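Local coordinates for D-alanyl-D-alanine carboxypeptidase (Streptococcus pneumoniae R6, PDB 1XP4), which probably removes the terminal D-alanine from cell-wall peptidoglycan precursors, as a serine-type carboxypeptidase of the peptidase S11 family, at residues I18-I27 / Y171-K182. Numbering follows the deposited sequence.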
ATOM      1  N   ILE A  18      -7.703  -8.596   5.169  1.00 11.81           N
ATOM      2  CA  ILE A  18      -6.383  -8.841   5.732  1.00 13.07           C
ATOM      3  C   ILE A  18      -5.840  -7.505   6.207  1.00 14.05           C
ATOM      4  O   ILE A  18      -6.109  -6.463   5.607  1.00 15.61           O
ATOM      5  CB  ILE A  18      -5.395  -9.433   4.699  1.00 14.08           C
ATOM      6  CG1 ILE A  18      -4.130  -9.915   5.418  1.00 11.71           C
ATOM      7  CG2 ILE A  18      -5.022  -8.378   3.657  1.00 13.24           C
ATOM      8  CD1 ILE A  18      -3.155 -10.668   4.531  1.00 10.25           C
ATOM      9  N   ALA A  19      -5.078  -7.540   7.291  1.00 13.13           N
ATOM     10  CA  ALA A  19      -4.491  -6.337   7.849  1.00 12.62           C
ATOM     11  C   ALA A  19      -3.009  -6.590   8.074  1.00 13.71           C
ATOM     12  O   ALA A  19      -2.630  -7.651   8.569  1.00 16.42           O
ATOM     13  CB  ALA A  19      -5.173  -6.003   9.164  1.00 12.42           C
ATOM     14  N   VAL A  20      -2.165  -5.632   7.710  1.00 13.08           N
ATOM     15  CA  VAL A  20      -0.726  -5.805   7.915  1.00 15.55           C
ATOM     16  C   VAL A  20      -0.044  -4.547   8.419  1.00 16.15           C
ATOM     17  O   VAL A  20      -0.503  -3.436   8.160  1.00 16.35           O
ATOM     18  CB  VAL A  20      -0.003  -6.248   6.622  1.00 12.75           C
ATOM     19  CG1 VAL A  20      -0.517  -7.594   6.194  1.00 15.82           C
ATOM     20  CG2 VAL A  20      -0.202  -5.219   5.522  1.00 11.43           C
ATOM     21  N   GLU A  21       1.045  -4.729   9.159  1.00 15.97           N
ATOM     22  CA  GLU A  21       1.800  -3.591   9.659  1.00 16.09           C
ATOM     23  C   GLU A  21       2.631  -3.200   8.452  1.00 14.02           C
ATOM     24  O   GLU A  21       3.461  -3.971   7.987  1.00 15.23           O
ATOM     25  CB  GLU A  21       2.680  -4.012  10.830  1.00 15.84           C
ATOM     26  CG  GLU A  21       3.382  -2.869  11.529  1.00 18.24           C
ATOM     27  CD  GLU A  21       4.629  -2.429  10.806  1.00 22.59           C
ATOM     28  OE1 GLU A  21       5.481  -3.302  10.518  1.00 22.48           O
ATOM     29  OE2 GLU A  21       4.762  -1.214  10.533  1.00 26.75           O
ATOM     30  N   ALA A  22       2.380  -2.007   7.929  1.00 13.35           N
ATOM     31  CA  ALA A  22       3.055  -1.522   6.727  1.00 12.93           C
ATOM     32  C   ALA A  22       4.533  -1.837   6.601  1.00 13.74           C
ATOM     33  O   ALA A  22       4.951  -2.526   5.664  1.00 15.57           O
ATOM     34  CB  ALA A  22       2.848  -0.028   6.580  1.00 10.07           C
ATOM     35  N   ASN A  23       5.325  -1.351   7.548  1.00 11.99           N
ATOM     36  CA  ASN A  23       6.752  -1.541   7.471  1.00 12.82           C
ATOM     37  C   ASN A  23       7.275  -2.966   7.331  1.00 14.94           C
ATOM     38  O   ASN A  23       8.080  -3.239   6.432  1.00 13.84           O
ATOM     39  CB  ASN A  23       7.431  -0.858   8.646  1.00 16.75           C
ATOM     40  CG  ASN A  23       8.898  -0.640   8.397  1.00 20.59           C
ATOM     41  OD1 ASN A  23       9.309  -0.455   7.251  1.00 24.72           O
ATOM     42  ND2 ASN A  23       9.698  -0.646   9.456  1.00 20.78           N
ATOM     43  N   THR A  24       6.839  -3.881   8.191  1.00 13.63           N
ATOM     44  CA  THR A  24       7.346  -5.249   8.102  1.00 13.27           C
ATOM     45  C   THR A  24       6.484  -6.193   7.280  1.00 14.40           C
ATOM     46  O   THR A  24       6.914  -7.293   6.944  1.00 16.91           O
ATOM     47  CB  THR A  24       7.543  -5.866   9.494  1.00 13.07           C
ATOM     48  OG1 THR A  24       6.270  -6.042  10.130  1.00 12.58           O
ATOM     49  CG2 THR A  24       8.418  -4.961  10.350  1.00 11.27           C
ATOM     50  N   GLY A  25       5.272  -5.765   6.945  1.00 15.11           N
ATOM     51  CA  GLY A  25       4.389  -6.613   6.167  1.00 14.07           C
ATOM     52  C   GLY A  25       3.865  -7.781   6.980  1.00 14.22           C
ATOM     53  O   GLY A  25       3.352  -8.760   6.424  1.00 15.67           O
ATOM     54  N   LYS A  26       3.998  -7.683   8.299  1.00 11.04           N
ATOM     55  CA  LYS A  26       3.530  -8.734   9.185  1.00 10.00           C
ATOM     56  C   LYS A  26       2.011  -8.765   9.177  1.00 11.64           C
ATOM     57  O   LYS A  26       1.355  -7.725   9.238  1.00 15.13           O
ATOM     58  CB  LYS A  26       4.030  -8.499  10.607  1.00  6.27           C
ATOM     59  CG  LYS A  26       3.492  -9.517  11.579  1.00  6.17           C
ATOM     60  CD  LYS A  26       3.833  -9.182  13.020  1.00  3.81           C
ATOM     61  CE  LYS A  26       3.113 -10.132  13.986  1.00  1.81           C
ATOM     62  NZ  LYS A  26       3.494 -11.577  13.792  1.00  2.60           N
ATOM     63  N   ILE A  27       1.452  -9.963   9.104  1.00 13.18           N
ATOM     64  CA  ILE A  27       0.003 -10.121   9.078  1.00 15.00           C
ATOM     65  C   ILE A  27      -0.601 -10.081  10.486  1.00 16.23           C
ATOM     66  O   ILE A  27      -0.206 -10.843  11.368  1.00 17.51           O
ATOM     67  CB  ILE A  27      -0.376 -11.439   8.370  1.00 13.79           C
ATOM     68  CG1 ILE A  27       0.118 -11.387   6.919  1.00 12.63           C
ATOM     69  CG2 ILE A  27      -1.873 -11.666   8.452  1.00  8.90           C
ATOM     70  CD1 ILE A  27      -0.007 -12.691   6.162  1.00 12.58           C
ATOM     71  N   TYR A 171      -4.721 -10.517   0.181  1.00 15.20           N
ATOM     72  CA  TYR A 171      -3.288 -10.698   0.421  1.00 15.63           C
ATOM     73  C   TYR A 171      -2.536  -9.936  -0.671  1.00 16.70           C
ATOM     74  O   TYR A 171      -1.650  -9.123  -0.387  1.00 15.68           O
ATOM     75  CB  TYR A 171      -2.938 -12.184   0.332  1.00 15.35           C
ATOM     76  CG  TYR A 171      -1.488 -12.533   0.574  1.00 18.05           C
ATOM     77  CD1 TYR A 171      -1.014 -12.764   1.865  1.00 21.27           C
ATOM     78  CD2 TYR A 171      -0.597 -12.689  -0.493  1.00 17.14           C
ATOM     79  CE1 TYR A 171       0.310 -13.149   2.092  1.00 18.74           C
ATOM     80  CE2 TYR A 171       0.724 -13.072  -0.276  1.00 16.89           C
ATOM     81  CZ  TYR A 171       1.168 -13.302   1.019  1.00 17.40           C
ATOM     82  OH  TYR A 171       2.466 -13.703   1.248  1.00 17.94           O
ATOM     83  N   ASP A 172      -2.899 -10.214  -1.923  1.00 14.12           N
ATOM     84  CA  ASP A 172      -2.287  -9.551  -3.060  1.00 15.21           C
ATOM     85  C   ASP A 172      -2.421  -8.035  -2.936  1.00 15.33           C
ATOM     86  O   ASP A 172      -1.448  -7.300  -3.135  1.00 16.21           O
ATOM     87  CB  ASP A 172      -2.939 -10.009  -4.363  1.00 18.99           C
ATOM     88  CG  ASP A 172      -2.605 -11.442  -4.709  1.00 22.44           C
ATOM     89  OD1 ASP A 172      -1.461 -11.862  -4.438  1.00 25.30           O
ATOM     90  OD2 ASP A 172      -3.473 -12.145  -5.269  1.00 21.75           O
ATOM     91  N   VAL A 173      -3.624  -7.569  -2.603  1.00 12.39           N
ATOM     92  CA  VAL A 173      -3.861  -6.136  -2.456  1.00 10.86           C
ATOM     93  C   VAL A 173      -2.945  -5.536  -1.398  1.00 11.68           C
ATOM     94  O   VAL A 173      -2.373  -4.464  -1.605  1.00 13.02           O
ATOM     95  CB  VAL A 173      -5.320  -5.848  -2.084  1.00  8.52           C
ATOM     96  CG1 VAL A 173      -5.535  -4.364  -1.953  1.00  7.37           C
ATOM     97  CG2 VAL A 173      -6.242  -6.398  -3.156  1.00 13.23           C
ATOM     98  N   ALA A 174      -2.806  -6.228  -0.270  1.00 11.33           N
ATOM     99  CA  ALA A 174      -1.945  -5.769   0.811  1.00  9.81           C
ATOM    100  C   ALA A 174      -0.550  -5.509   0.255  1.00  9.56           C
ATOM    101  O   ALA A 174       0.049  -4.462   0.502  1.00 12.42           O
ATOM    102  CB  ALA A 174      -1.878  -6.820   1.905  1.00  8.29           C
ATOM    103  N   ILE A 175      -0.032  -6.472  -0.497  1.00  7.98           N
ATOM    104  CA  ILE A 175       1.289  -6.338  -1.090  1.00  7.80           C
ATOM    105  C   ILE A 175       1.335  -5.056  -1.935  1.00  8.86           C
ATOM    106  O   ILE A 175       2.208  -4.211  -1.748  1.00 10.43           O
ATOM    107  CB  ILE A 175       1.622  -7.596  -1.942  1.00  6.62           C
ATOM    108  CG1 ILE A 175       1.860  -8.790  -0.997  1.00  7.68           C
ATOM    109  CG2 ILE A 175       2.827  -7.329  -2.843  1.00  1.00           C
ATOM    110  CD1 ILE A 175       2.096 -10.158  -1.681  1.00  6.19           C
ATOM    111  N   VAL A 176       0.377  -4.904  -2.840  1.00  7.83           N
ATOM    112  CA  VAL A 176       0.298  -3.718  -3.685  1.00  8.48           C
ATOM    113  C   VAL A 176       0.307  -2.435  -2.850  1.00  9.64           C
ATOM    114  O   VAL A 176       1.135  -1.542  -3.049  1.00 11.72           O
ATOM    115  CB  VAL A 176      -0.990  -3.745  -4.537  1.00  8.74           C
ATOM    116  CG1 VAL A 176      -1.177  -2.405  -5.258  1.00  5.80           C
ATOM    117  CG2 VAL A 176      -0.918  -4.904  -5.537  1.00  4.32           C
ATOM    118  N   ALA A 177      -0.625  -2.337  -1.916  1.00 10.15           N
ATOM    119  CA  ALA A 177      -0.696  -1.161  -1.063  1.00 11.02           C
ATOM    120  C   ALA A 177       0.649  -0.937  -0.369  1.00 12.28           C
ATOM    121  O   ALA A 177       1.167   0.183  -0.342  1.00 13.10           O
ATOM    122  CB  ALA A 177      -1.807  -1.332  -0.033  1.00  9.78           C
ATOM    123  N   ARG A 178       1.230  -1.999   0.180  1.00 11.49           N
ATOM    124  CA  ARG A 178       2.503  -1.844   0.868  1.00 11.58           C
ATOM    125  C   ARG A 178       3.607  -1.328  -0.049  1.00 13.02           C
ATOM    126  O   ARG A 178       4.296  -0.361   0.287  1.00 14.03           O
ATOM    127  CB  ARG A 178       2.943  -3.158   1.501  1.00 11.31           C
ATOM    128  CG  ARG A 178       4.168  -3.001   2.374  1.00 10.60           C
ATOM    129  CD  ARG A 178       4.718  -4.346   2.842  1.00 13.62           C
ATOM    130  NE  ARG A 178       5.936  -4.167   3.631  1.00 14.11           N
ATOM    131  CZ  ARG A 178       7.074  -4.813   3.403  1.00 12.98           C
ATOM    132  NH1 ARG A 178       7.157  -5.694   2.416  1.00 14.36           N
ATOM    133  NH2 ARG A 178       8.140  -4.554   4.140  1.00 13.78           N
ATOM    134  N   ASN A 179       3.782  -1.963  -1.204  1.00 12.30           N
ATOM    135  CA  ASN A 179       4.823  -1.533  -2.123  1.00 13.14           C
ATOM    136  C   ASN A 179       4.647  -0.082  -2.547  1.00 15.25           C
ATOM    137  O   ASN A 179       5.623   0.661  -2.678  1.00 13.04           O
ATOM    138  CB  ASN A 179       4.853  -2.432  -3.353  1.00 15.27           C
ATOM    139  CG  ASN A 179       5.274  -3.835  -3.018  1.00 17.02           C
ATOM    140  OD1 ASN A 179       5.989  -4.049  -2.045  1.00 16.06           O
ATOM    141  ND2 ASN A 179       4.845  -4.804  -3.825  1.00 18.04           N
ATOM    142  N   LEU A 180       3.399   0.322  -2.758  1.00 15.69           N
ATOM    143  CA  LEU A 180       3.121   1.692  -3.153  1.00 16.69           C
ATOM    144  C   LEU A 180       3.504   2.679  -2.041  1.00 18.74           C
ATOM    145  O   LEU A 180       4.290   3.600  -2.267  1.00 19.34           O
ATOM    146  CB  LEU A 180       1.641   1.855  -3.511  1.00 11.58           C
ATOM    147  CG  LEU A 180       1.216   3.292  -3.835  1.00  9.83           C
ATOM    148  CD1 LEU A 180       2.061   3.838  -4.962  1.00  7.40           C
ATOM    149  CD2 LEU A 180      -0.248   3.323  -4.205  1.00 10.46           C
ATOM    150  N   ILE A 181       2.956   2.483  -0.843  1.00 19.22           N
ATOM    151  CA  ILE A 181       3.236   3.376   0.280  1.00 19.40           C
ATOM    152  C   ILE A 181       4.715   3.443   0.658  1.00 18.33           C
ATOM    153  O   ILE A 181       5.244   4.520   0.940  1.00 17.95           O
ATOM    154  CB  ILE A 181       2.434   2.963   1.528  1.00 20.41           C
ATOM    155  CG1 ILE A 181       0.948   3.190   1.284  1.00 19.99           C
ATOM    156  CG2 ILE A 181       2.892   3.759   2.739  1.00 20.08           C
ATOM    157  CD1 ILE A 181       0.073   2.732   2.443  1.00 23.48           C
ATOM    158  N   LYS A 182       5.379   2.294   0.667  1.00 16.24           N
ATOM    159  CA  LYS A 182       6.791   2.240   1.022  1.00 16.49           C
ATOM    160  C   LYS A 182       7.715   2.880  -0.004  1.00 17.85           C
ATOM    161  O   LYS A 182       8.692   3.524   0.364  1.00 20.22           O
ATOM    162  CB  LYS A 182       7.215   0.794   1.248  1.00 15.73           C
ATOM    163  CG  LYS A 182       7.455   0.449   2.697  1.00 15.51           C
ATOM    164  CD  LYS A 182       7.595  -1.043   2.856  1.00 18.42           C
ATOM    165  CE  LYS A 182       8.213  -1.380   4.186  1.00 20.09           C
ATOM    166  NZ  LYS A 182       9.578  -0.802   4.269  1.00 22.09           N
TER
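Arg178 NH2 donates a hydrogen bond to Asn23 O at 2.6 Å, from above the plane of that carbonyl. Next to it, the Ala22 carbonyl oxygen receives Arg178 NE at 2.8 Å, the donor lying almost on the extension of the C=O bond (177°). Both oxygens lie near the guanidinium plane, so the two bonds fix the rotation of the group, while the backbone of Thr24 and Gly25 passes over one of its faces. Arg178 reaches the turn by an extended chain, CG anti to the backbone N (chi1 -173°). One helical turn further on, Lys182 NZ donates a hydrogen bond to Asn23 OD1, in the plane of the amide carbonyl, at 3.0 Å, the two side chains crossing nearly at right angles. Residues 22-25 form the hairpin turn between strands 17-21 and 26-31, at one edge of the five-stranded antiparallel sheet of this penicillin-binding protein, and helix 170-183 packs against the sheet, the axis of residues 171-182 inclined by 33° to strand 18-21. Within the turn, Glu21 OE1 accepts from both Thr24 N and Thr24 OG1. Toward Tyr171 the contact becomes apolar: Ala174 CB sits 3.9 Å from Ile18 CG2 and also meets Val20 CG2, while Ile27 CD1 abuts the Tyr171 ring edge.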